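Side-chain contact in nonaheme cytochrome c (Desulfovibrio desulfuricans, PDB 1DUW), which carries nine covalently bound heme c groups and transfers electrons, probably in a redox chain linked to periplasmic hydrogenase: residues Ile44-Cys47 against Glu48-His51. Residues are numbered along the deposited sequence; the frame is centred on the assembly and turned at random.
Sequences IANC and ETCH. With HEC (heme c), chain E.
Cys47 and Cys50 clamp one heme c along one side. Cys47 SG is bonded to HEC CAB at 1.8 Å, and Cys50 SG makes the matching thioether to HEC CAC. Between these anchors the backbone turns tightly. Cys47 O accepts a hydrogen bond from His51 N at 3.0 Å, in the carbonyl plane, and a weak one from Cys50 N at 3.4 Å. This oxygen also sits at the edge of the His51 ring. His51 NE2 binds HEC FE, the heme iron, at 2.2 Å, and His37 is the other axial ligand. Ile44 packs against the edge of the heme, its CB 3.6 Å from the HEC CMC methyl, and Ile44 CG2 meets Thr49 CB at 4.1 Å. Ile44, Thr49 and Cys50 also touch a second heme c. The outer side is looser. Asn46 is exposed. Its CG is anti to the backbone N (chi1 -175°) and lies beside the carbonyl carbon, which lets OD1 turn onward to Glu48. Asn46 OD1 accepts a hydrogen bond from Glu48 N at 2.9 Å, bent to 134° at the hydrogen, with the donor well above the amide plane. This closes an Asx turn. Asn46 O accepts a hydrogen bond from Thr49 N. The Glu48 chain extends away from Asn46. The arrangement is the CXXCH heme-attachment motif of c-type cytochromes, here in a class III cytochrome c region with bis-histidine iron.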
loop_
_atom_site.group_PDB
_atom_site.type_symbol
_atom_site.label_atom_id
_atom_site.label_comp_id
_atom_site.label_asym_id
_atom_site.label_seq_id
_atom_site.Cartn_x
_atom_site.Cartn_y
_atom_site.Cartn_z
ATOM N N ILE A 44 -4.546 -13.806 -9.822
ATOM C CA ILE A 44 -4.434 -13.252 -11.169
ATOM C C ILE A 44 -4.280 -14.397 -12.152
ATOM O O ILE A 44 -3.189 -14.975 -12.198
ATOM C CB ILE A 44 -3.217 -12.324 -11.289
ATOM C CG1 ILE A 44 -2.906 -11.562 -9.995
ATOM C CG2 ILE A 44 -3.361 -11.371 -12.465
ATOM C CD1 ILE A 44 -3.821 -10.374 -9.782
ATOM N N ALA A 45 -5.355 -14.705 -12.879
ATOM C CA ALA A 45 -5.346 -15.820 -13.817
ATOM C C ALA A 45 -4.471 -15.582 -15.042
ATOM O O ALA A 45 -3.804 -16.495 -15.523
ATOM C CB ALA A 45 -6.770 -16.141 -14.272
ATOM N N ASN A 46 -4.493 -14.354 -15.531
ATOM C CA ASN A 46 -3.725 -14.002 -16.716
ATOM C C ASN A 46 -2.236 -13.909 -16.415
ATOM O O ASN A 46 -1.763 -12.942 -15.811
ATOM C CB ASN A 46 -4.262 -12.674 -17.262
ATOM C CG ASN A 46 -3.608 -12.263 -18.565
ATOM O OD1 ASN A 46 -2.798 -13.006 -19.118
ATOM N ND2 ASN A 46 -3.987 -11.087 -19.051
ATOM N N CYS A 47 -1.491 -14.920 -16.836
ATOM C CA CYS A 47 -0.057 -14.889 -16.611
ATOM C C CYS A 47 0.576 -13.695 -17.312
ATOM O O CYS A 47 1.582 -13.165 -16.842
ATOM C CB CYS A 47 0.645 -16.148 -17.145
ATOM S SG CYS A 47 -0.179 -17.701 -16.708
ATOM N N GLU A 48 0.039 -13.267 -18.454
ATOM C CA GLU A 48 0.711 -12.170 -19.149
ATOM C C GLU A 48 0.453 -10.820 -18.510
ATOM O O GLU A 48 1.035 -9.839 -18.973
ATOM C CB GLU A 48 0.296 -12.034 -20.619
ATOM C CG GLU A 48 0.485 -13.294 -21.442
ATOM C CD GLU A 48 0.758 -12.937 -22.897
ATOM O OE1 GLU A 48 1.146 -13.859 -23.637
ATOM O OE2 GLU A 48 0.561 -11.759 -23.236
ATOM N N THR A 49 -0.398 -10.777 -17.494
ATOM C CA THR A 49 -0.618 -9.476 -16.852
ATOM C C THR A 49 0.726 -8.946 -16.343
ATOM O O THR A 49 1.043 -7.765 -16.439
ATOM C CB THR A 49 -1.629 -9.627 -15.719
ATOM O OG1 THR A 49 -2.945 -9.664 -16.298
ATOM C CG2 THR A 49 -1.568 -8.435 -14.782
ATOM N N CYS A 50 1.518 -9.874 -15.821
ATOM C CA CYS A 50 2.849 -9.622 -15.297
ATOM C C CYS A 50 3.890 -9.928 -16.356
ATOM O O CYS A 50 4.713 -9.080 -16.699
ATOM C CB CYS A 50 3.077 -10.480 -14.051
ATOM S SG CYS A 50 1.807 -10.160 -12.805
ATOM N N HIS A 51 3.822 -11.152 -16.885
ATOM C CA HIS A 51 4.776 -11.529 -17.941
ATOM C C HIS A 51 4.315 -10.931 -19.256
ATOM O O HIS A 51 3.914 -11.669 -20.161
ATOM C CB HIS A 51 4.871 -13.046 -18.042
ATOM C CG HIS A 51 5.320 -13.634 -16.738
ATOM N ND1 HIS A 51 6.612 -13.469 -16.271
ATOM C CD2 HIS A 51 4.672 -14.381 -15.820
ATOM C CE1 HIS A 51 6.765 -14.078 -15.114
ATOM N NE2 HIS A 51 5.599 -14.618 -14.848
HETATM FE FE HEC E . 5.144 -15.720 -12.998
HETATM C CHA HEC E . 8.529 -15.876 -12.378
HETATM C CHB HEC E . 5.290 -18.726 -14.742
HETATM C CHC HEC E . 1.752 -15.523 -13.659
HETATM C CHD HEC E . 5.005 -12.751 -11.362
HETATM N NA HEC E . 6.604 -17.033 -13.470
HETATM C C1A HEC E . 7.915 -16.886 -13.098
HETATM C C2A HEC E . 8.609 -18.045 -13.607
HETATM C C3A HEC E . 7.718 -18.841 -14.269
HETATM C C4A HEC E . 6.427 -18.198 -14.183
HETATM C CMA HEC E . 7.969 -20.138 -14.992
HETATM C CAA HEC E . 10.095 -18.265 -13.295
HETATM C CBA HEC E . 10.924 -17.493 -14.324
HETATM C CGA HEC E . 12.407 -17.805 -14.176
HETATM O O1A HEC E . 13.017 -18.051 -15.242
HETATM O O2A HEC E . 12.958 -17.349 -13.153
HETATM N NB HEC E . 3.812 -16.880 -13.996
HETATM C C1B HEC E . 4.088 -18.070 -14.626
HETATM C C2B HEC E . 2.851 -18.578 -15.193
HETATM C C3B HEC E . 1.852 -17.683 -14.888
HETATM C C4B HEC E . 2.465 -16.602 -14.128
HETATM C CMB HEC E . 2.784 -19.648 -16.269
HETATM C CAB HEC E . 0.348 -17.904 -14.976
HETATM C CBB HEC E . -0.053 -19.308 -14.523
HETATM N NC HEC E . 3.676 -14.393 -12.591
HETATM C C1C HEC E . 2.352 -14.513 -12.945
HETATM C C2C HEC E . 1.661 -13.355 -12.429
HETATM C C3C HEC E . 2.588 -12.564 -11.778
HETATM C C4C HEC E . 3.896 -13.113 -12.114
HETATM C CMC HEC E . 0.164 -13.213 -12.281
HETATM C CAC HEC E . 2.395 -11.117 -11.379
HETATM C CBC HEC E . 1.468 -10.863 -10.194
HETATM N ND HEC E . 6.485 -14.541 -12.062
HETATM C C1D HEC E . 6.241 -13.203 -11.784
HETATM C C2D HEC E . 7.457 -12.673 -11.187
HETATM C C3D HEC E . 8.324 -13.717 -11.099
HETATM C C4D HEC E . 7.841 -14.744 -12.008
HETATM C CMD HEC E . 7.505 -11.294 -10.570
HETATM C CAD HEC E . 9.753 -13.700 -10.560
HETATM C CBD HEC E . 10.752 -13.399 -11.675
HETATM C CGD HEC E . 12.117 -13.116 -11.076
HETATM O O1D HEC E . 12.586 -14.038 -10.379
HETATM O O2D HEC E . 12.708 -12.081 -11.452
#